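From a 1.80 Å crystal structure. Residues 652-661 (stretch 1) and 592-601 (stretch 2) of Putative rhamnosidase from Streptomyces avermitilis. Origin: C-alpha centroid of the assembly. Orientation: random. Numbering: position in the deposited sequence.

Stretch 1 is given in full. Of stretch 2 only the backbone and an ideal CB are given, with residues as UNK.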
ATOM      1  N   ALA A 652       8.468   1.201 -12.305  1.00 20.43           N
ATOM      2  CA  ALA A 652       8.077   2.016 -13.466  1.00 22.01           C
ATOM      3  C   ALA A 652       8.154   1.301 -14.820  1.00 23.97           C
ATOM      4  O   ALA A 652       7.666   1.841 -15.828  1.00 24.33           O
ATOM      5  CB  ALA A 652       8.876   3.317 -13.508  1.00 22.81           C
ATOM      6  N   TYR A 653       8.775   0.112 -14.875  1.00 21.61           N
ATOM      7  CA  TYR A 653       8.617  -0.744 -16.042  1.00 20.91           C
ATOM      8  C   TYR A 653       7.292  -1.512 -15.962  1.00 21.67           C
ATOM      9  O   TYR A 653       6.526  -1.572 -16.937  1.00 19.37           O
ATOM     10  CB  TYR A 653       9.757  -1.768 -16.120  1.00 21.45           C
ATOM     11  CG  TYR A 653      11.061  -1.340 -16.788  1.00 21.69           C
ATOM     12  CD1 TYR A 653      11.208  -1.376 -18.183  1.00 24.80           C
ATOM     13  CD2 TYR A 653      12.160  -0.997 -16.032  1.00 22.63           C
ATOM     14  CE1 TYR A 653      12.423  -1.025 -18.797  1.00 23.90           C
ATOM     15  CE2 TYR A 653      13.379  -0.651 -16.638  1.00 22.93           C
ATOM     16  CZ  TYR A 653      13.500  -0.676 -18.019  1.00 23.91           C
ATOM     17  OH  TYR A 653      14.726  -0.344 -18.613  1.00 26.45           O
ATOM     18  N   THR A 654       7.023  -2.107 -14.808  1.00 22.71           N
ATOM     19  CA  THR A 654       6.007  -3.157 -14.765  1.00 21.88           C
ATOM     20  C   THR A 654       4.563  -2.686 -14.575  1.00 20.76           C
ATOM     21  O   THR A 654       3.662  -3.367 -15.027  1.00 23.06           O
ATOM     22  CB  THR A 654       6.361  -4.234 -13.757  1.00 24.31           C
ATOM     23  OG1 THR A 654       6.955  -3.592 -12.638  1.00 26.98           O
ATOM     24  CG2 THR A 654       7.400  -5.205 -14.370  1.00 24.40           C
ATOM     25  N   MET A 655       4.348  -1.538 -13.931  1.00 20.65           N
ATOM     26  CA  MET A 655       3.002  -0.931 -13.879  1.00 19.75           C
ATOM     27  C   MET A 655       3.135   0.555 -14.148  1.00 21.11           C
ATOM     28  O   MET A 655       4.210   1.140 -13.937  1.00 18.83           O
ATOM     29  CB  MET A 655       2.381  -1.082 -12.497  1.00 20.91           C
ATOM     30  CG  MET A 655       2.143  -2.509 -12.070  1.00 21.70           C
ATOM     31  SD  MET A 655       1.478  -2.656 -10.397  1.00 26.80           S
ATOM     32  CE  MET A 655      -0.237  -2.122 -10.584  1.00 27.00           C
ATOM     33  N   GLU A 656       2.063   1.156 -14.643  1.00 20.34           N
ATOM     34  CA  GLU A 656       2.002   2.610 -14.704  1.00 22.12           C
ATOM     35  C   GLU A 656       2.050   3.112 -13.256  1.00 21.18           C
ATOM     36  O   GLU A 656       1.103   2.964 -12.496  1.00 22.14           O
ATOM     37  CB  GLU A 656       0.758   3.099 -15.446  1.00 23.83           C
ATOM     38  CG  GLU A 656       0.701   4.634 -15.548  1.00 22.90           C
ATOM     39  CD  GLU A 656      -0.091   5.291 -14.420  1.00 26.44           C
ATOM     40  OE1 GLU A 656      -1.312   5.033 -14.319  1.00 24.16           O
ATOM     41  OE2 GLU A 656       0.488   6.090 -13.622  1.00 26.73           O
ATOM     42  N   SER A 657       3.197   3.666 -12.871  1.00 18.88           N
ATOM     43  CA  SER A 657       3.466   4.018 -11.483  1.00 18.75           C
ATOM     44  C   SER A 657       3.519   5.528 -11.281  1.00 19.16           C
ATOM     45  O   SER A 657       3.731   5.992 -10.157  1.00 17.21           O
ATOM     46  CB  SER A 657       4.791   3.365 -11.009  1.00 20.71           C
ATOM     47  OG  SER A 657       4.671   1.942 -11.031  1.00 21.08           O
ATOM     48  N   ALA A 658       3.248   6.303 -12.344  1.00 18.66           N
ATOM     49  CA  ALA A 658       3.329   7.764 -12.236  1.00 18.57           C
ATOM     50  C   ALA A 658       2.317   8.367 -11.276  1.00 16.95           C
ATOM     51  O   ALA A 658       2.678   9.136 -10.403  1.00 18.20           O
ATOM     52  CB  ALA A 658       3.207   8.410 -13.606  1.00 19.80           C
ATOM     53  N   ARG A 659       1.030   8.057 -11.434  1.00 17.02           N
ATOM     54  CA  ARG A 659       0.066   8.653 -10.533  1.00 16.53           C
ATOM     55  C   ARG A 659       0.330   8.162  -9.090  1.00 17.15           C
ATOM     56  O   ARG A 659       0.216   8.942  -8.131  1.00 16.71           O
ATOM     57  CB  ARG A 659      -1.354   8.267 -10.947  1.00 15.37           C
ATOM     58  CG  ARG A 659      -1.836   8.899 -12.266  1.00 15.69           C
ATOM     59  CD  ARG A 659      -3.242   8.360 -12.589  1.00 16.04           C
ATOM     60  NE  ARG A 659      -3.148   6.929 -12.892  1.00 17.71           N
ATOM     61  CZ  ARG A 659      -4.099   6.027 -12.602  1.00 18.24           C
ATOM     62  NH1 ARG A 659      -5.229   6.386 -12.011  1.00 17.65           N
ATOM     63  NH2 ARG A 659      -3.891   4.742 -12.896  1.00 19.66           N
ATOM     64  N   PHE A 660       0.673   6.873  -8.943  1.00 16.88           N
ATOM     65  CA  PHE A 660       0.817   6.271  -7.607  1.00 16.41           C
ATOM     66  C   PHE A 660       1.987   6.905  -6.856  1.00 17.27           C
ATOM     67  O   PHE A 660       1.838   7.318  -5.709  1.00 15.37           O
ATOM     68  CB  PHE A 660       1.028   4.747  -7.695  1.00 17.09           C
ATOM     69  CG  PHE A 660       0.834   4.024  -6.370  1.00 17.77           C
ATOM     70  CD1 PHE A 660      -0.457   3.864  -5.811  1.00 17.45           C
ATOM     71  CD2 PHE A 660       1.927   3.505  -5.688  1.00 18.47           C
ATOM     72  CE1 PHE A 660      -0.634   3.193  -4.597  1.00 17.68           C
ATOM     73  CE2 PHE A 660       1.764   2.838  -4.473  1.00 18.24           C
ATOM     74  CZ  PHE A 660       0.477   2.678  -3.931  1.00 18.24           C
ATOM     75  N   LEU A 661       3.136   6.987  -7.516  1.00 17.25           N
ATOM     76  CA  LEU A 661       4.317   7.563  -6.853  1.00 17.32           C
ATOM     77  C   LEU A 661       4.312   9.084  -6.805  1.00 17.36           C
ATOM     78  O   LEU A 661       4.865   9.649  -5.878  1.00 17.75           O
ATOM     79  CB  LEU A 661       5.633   6.990  -7.420  1.00 17.87           C
ATOM     80  CG  LEU A 661       5.649   5.473  -7.231  1.00 18.42           C
ATOM     81  CD1 LEU A 661       6.860   4.946  -7.984  1.00 19.14           C
ATOM     82  CD2 LEU A 661       5.655   5.052  -5.757  1.00 18.73           C
ATOM     83  N   UNK A 592      -6.499  -7.061  -4.521  1.00 18.08           N
ATOM     84  CA  UNK A 592      -6.751  -5.623  -4.508  1.00 18.31           C
ATOM     85  C   UNK A 592      -5.474  -4.823  -4.576  1.00 17.48           C
ATOM     86  O   UNK A 592      -4.541  -5.137  -3.861  1.00 17.92           O
ATOM     87  CB  UNK A 592      -7.535  -5.231  -3.254  1.00 18.31           C
ATOM     88  N   UNK A 593      -5.464  -3.782  -5.413  1.00 17.45           N
ATOM     89  CA  UNK A 593      -4.324  -2.837  -5.478  1.00 16.62           C
ATOM     90  C   UNK A 593      -4.743  -1.591  -6.220  1.00 17.10           C
ATOM     91  O   UNK A 593      -5.882  -1.486  -6.702  1.00 15.06           O
ATOM     92  CB  UNK A 593      -3.110  -3.471  -6.160  1.00 16.62           C
ATOM     93  N   UNK A 594      -3.844  -0.609  -6.275  1.00 15.76           N
ATOM     94  CA  UNK A 594      -4.105   0.571  -7.083  1.00 17.26           C
ATOM     95  C   UNK A 594      -4.558   0.245  -8.523  1.00 17.60           C
ATOM     96  O   UNK A 594      -4.034  -0.678  -9.173  1.00 17.31           O
ATOM     97  CB  UNK A 594      -2.844   1.437  -7.125  1.00 17.26           C
ATOM     98  N   UNK A 595      -5.539   1.003  -9.023  1.00 18.34           N
ATOM     99  CA  UNK A 595      -6.088   0.750 -10.353  1.00 18.77           C
ATOM    100  C   UNK A 595      -5.177   1.394 -11.357  1.00 20.69           C
ATOM    101  O   UNK A 595      -5.407   2.527 -11.789  1.00 22.39           O
ATOM    102  CB  UNK A 595      -7.518   1.277 -10.492  1.00 18.77           C
ATOM    103  N   UNK A 596      -4.093   0.693 -11.686  1.00 20.12           N
ATOM    104  CA  UNK A 596      -3.167   1.134 -12.724  1.00 20.61           C
ATOM    105  C   UNK A 596      -2.865  -0.080 -13.575  1.00 20.53           C
ATOM    106  O   UNK A 596      -2.831  -1.194 -13.050  1.00 24.44           O
ATOM    107  CB  UNK A 596      -1.892   1.745 -12.139  1.00 20.61           C
ATOM    108  N   UNK A 597      -2.678   0.111 -14.896  1.00 19.91           N
ATOM    109  CA  UNK A 597      -2.421  -1.019 -15.785  1.00 20.14           C
ATOM    110  C   UNK A 597      -1.018  -1.603 -15.603  1.00 20.72           C
ATOM    111  O   UNK A 597      -0.089  -0.893 -15.193  1.00 19.50           O
ATOM    112  CB  UNK A 597      -2.613  -0.587 -17.240  1.00 20.14           C
ATOM    113  N   UNK A 598      -0.876  -2.899 -15.900  1.00 21.79           N
ATOM    114  CA  UNK A 598       0.457  -3.492 -16.028  1.00 20.98           C
ATOM    115  C   UNK A 598       1.035  -3.085 -17.374  1.00 20.87           C
ATOM    116  O   UNK A 598       0.327  -3.022 -18.362  1.00 22.26           O
ATOM    117  CB  UNK A 598       0.407  -5.015 -15.892  1.00 20.98           C
ATOM    118  N   UNK A 599       2.323  -2.766 -17.406  1.00 21.19           N
ATOM    119  CA  UNK A 599       2.872  -2.123 -18.590  1.00 20.69           C
ATOM    120  C   UNK A 599       4.117  -2.823 -19.135  1.00 21.88           C
ATOM    121  O   UNK A 599       4.813  -2.268 -19.993  1.00 20.49           O
ATOM    122  CB  UNK A 599       3.205  -0.664 -18.271  1.00 20.69           C
ATOM    123  N   UNK A 600       4.405  -4.035 -18.670  1.00 22.44           N
ATOM    124  CA  UNK A 600       5.552  -4.763 -19.214  1.00 23.76           C
ATOM    125  C   UNK A 600       5.300  -6.247 -19.346  1.00 26.14           C
ATOM    126  O   UNK A 600       5.172  -6.953 -18.335  1.00 27.54           O
ATOM    127  CB  UNK A 600       6.782  -4.537 -18.333  1.00 23.76           C
ATOM    128  N   UNK A 601       5.239  -6.717 -20.589  1.00 24.98           N
ATOM    129  CA  UNK A 601       5.130  -8.158 -20.870  1.00 29.95           C
ATOM    130  C   UNK A 601       6.529  -8.680 -21.161  1.00 28.19           C
ATOM    131  O   UNK A 601       7.230  -8.105 -21.985  1.00 26.93           O
ATOM    132  CB  UNK A 601       4.185  -8.437 -22.040  1.00 29.95           C
TER

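Position 592 has extended backbone angles and an ideal CB with nothing of stretch 1 within 5.5 Å, so stretch 1 leaves the choice open. The residue is Met-592. At 593, also extended, CB points sideways, 5.4 Å from Met-655 CE; a medium or large side chain could reach that methyl. It is His-593, whose ND1 comes 4.0 Å from Met-655 CE and donates to the backbone O of 594.

Position 594 points toward stretch 1, its CB 3.6 Å from Phe-660 CD1. With a ring so close, a small or beta-branched residue such as Ala, Val or Thr fits. Thr-594 is found; its OG1 lies 3.6 Å from Phe-660 CD1 and is hydrogen-bonded elsewhere in the structure.

At 595 CB points away, and many residues would do, since the backbone makes the contact: O of 595 accepts from Arg-659 NH2 at 2.9 Å, near the guanidinium plane. The deposited Ser-595 adds a water link, its OG and Arg-659 NH1 sharing water 1.

Position 596 points toward stretch 1 where space is scarce: its CB is 3.3 Å from Glu-656 O and 3.7 Å from Arg-659 NH2. Little more than a methyl suits it, and Ala-596 supplies one.

At 597 phi is -72° and psi 152°, CB points sideways, and N makes no hydrogen bond to stretch 1, so proline is among several possibilities. Its O accepts from Glu-656 N at 3.0 Å, which any residue could do. Pro-597 sets its CD 4.0 Å from Glu-656 CB.

Position 598 forms the single beta bridge with Met-655. Its CB points away overall, yet Met-655 CG is only 4.9 Å from it, so a long apolar or aromatic residue could cover the thioether. Phe-598 does so: CD2 lies 3.6 Å from Met-655 CG, with Met-655 CE over one ring face.

At 599 the backbone N donates to Thr-654 O (2.8 Å), while CB points sideways, 3.7 Å from Tyr-653 O. That carbonyl invites a short donor, Ser or Thr. Thr-599 answers with OG1, which donates to Tyr-653 O at 2.7 Å; its CG2 packs 3.6 Å from Glu-656 N.

Position 600 points toward stretch 1, with CB 3.3 Å from Tyr-653 O and the Tyr-653 ring beyond, so an aromatic or large aliphatic suits it. Phe-600 offers its face to the edge of Tyr-653, the planes at 87° and CE2 3.6 Å from Tyr-653 CD1.

Position 601 points away into space free of stretch 1, where a polar residue is acceptable: Glu-601.

Stretch 2, residues 592-601: MHTSAPFTFE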
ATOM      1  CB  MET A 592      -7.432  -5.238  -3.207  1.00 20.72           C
ATOM      2  CG  MET A 592      -8.838  -5.768  -3.125  1.00 23.70           C
ATOM      3  SD  MET A 592      -9.555  -5.447  -1.493  1.00 26.52           S
ATOM      4  CE  MET A 592     -10.998  -6.523  -1.631  1.00 23.54           C
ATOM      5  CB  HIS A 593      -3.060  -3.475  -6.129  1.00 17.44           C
ATOM      6  CG  HIS A 593      -3.295  -4.141  -7.450  1.00 16.97           C
ATOM      7  ND1 HIS A 593      -3.444  -3.439  -8.630  1.00 16.14           N
ATOM      8  CD2 HIS A 593      -3.323  -5.457  -7.789  1.00 17.64           C
ATOM      9  CE1 HIS A 593      -3.599  -4.294  -9.630  1.00 18.13           C
ATOM     10  NE2 HIS A 593      -3.519  -5.523  -9.146  1.00 17.33           N
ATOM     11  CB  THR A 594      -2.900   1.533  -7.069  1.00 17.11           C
ATOM     12  OG1 THR A 594      -3.280   2.769  -7.704  1.00 18.61           O
ATOM     13  CG2 THR A 594      -1.710   0.948  -7.772  1.00 15.99           C
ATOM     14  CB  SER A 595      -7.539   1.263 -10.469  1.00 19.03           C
ATOM     15  OG  SER A 595      -7.698   2.577  -9.872  1.00 20.45           O
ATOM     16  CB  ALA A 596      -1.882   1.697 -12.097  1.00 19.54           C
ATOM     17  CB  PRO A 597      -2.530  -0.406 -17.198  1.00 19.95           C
ATOM     18  CG  PRO A 597      -2.387   1.074 -17.013  1.00 21.41           C
ATOM     19  CD  PRO A 597      -2.825   1.393 -15.620  1.00 20.64           C
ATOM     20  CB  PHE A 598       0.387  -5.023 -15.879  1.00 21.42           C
ATOM     21  CG  PHE A 598       0.007  -5.445 -14.492  1.00 21.86           C
ATOM     22  CD1 PHE A 598      -1.344  -5.569 -14.137  1.00 22.12           C
ATOM     23  CD2 PHE A 598       0.990  -5.627 -13.520  1.00 22.80           C
ATOM     24  CE1 PHE A 598      -1.687  -5.890 -12.824  1.00 23.01           C
ATOM     25  CE2 PHE A 598       0.648  -5.965 -12.210  1.00 23.71           C
ATOM     26  CZ  PHE A 598      -0.697  -6.095 -11.869  1.00 22.64           C
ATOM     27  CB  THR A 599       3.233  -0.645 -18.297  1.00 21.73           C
ATOM     28  OG1 THR A 599       4.032  -0.590 -17.113  1.00 19.95           O
ATOM     29  CG2 THR A 599       1.941   0.207 -18.102  1.00 22.70           C
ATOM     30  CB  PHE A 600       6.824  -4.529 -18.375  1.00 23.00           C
ATOM     31  CG  PHE A 600       8.107  -4.735 -19.158  1.00 25.48           C
ATOM     32  CD1 PHE A 600       8.668  -6.001 -19.303  1.00 25.65           C
ATOM     33  CD2 PHE A 600       8.747  -3.649 -19.773  1.00 25.60           C
ATOM     34  CE1 PHE A 600       9.839  -6.179 -20.035  1.00 24.79           C
ATOM     35  CE2 PHE A 600       9.915  -3.834 -20.497  1.00 25.37           C
ATOM     36  CZ  PHE A 600      10.457  -5.099 -20.626  1.00 24.72           C
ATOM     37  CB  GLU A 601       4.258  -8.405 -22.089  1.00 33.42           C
ATOM     38  CG  GLU A 601       2.932  -7.674 -22.093  1.00 43.94           C
ATOM     39  CD  GLU A 601       1.769  -8.618 -21.933  1.00 54.11           C
ATOM     40  OE1 GLU A 601       1.977  -9.832 -22.158  1.00 60.70           O
ATOM     41  OE2 GLU A 601       0.654  -8.151 -21.589  1.00 60.72           O
TER
HETATM   42  O   HOH W   1      -7.607   4.600 -11.835  1.00 23.27           O
HETATM   43  O   HOH W   2       5.081   2.231 -16.857  1.00 25.63           O
HETATM   44  O   HOH W   3       3.906  -6.119 -15.858  1.00 24.91           O
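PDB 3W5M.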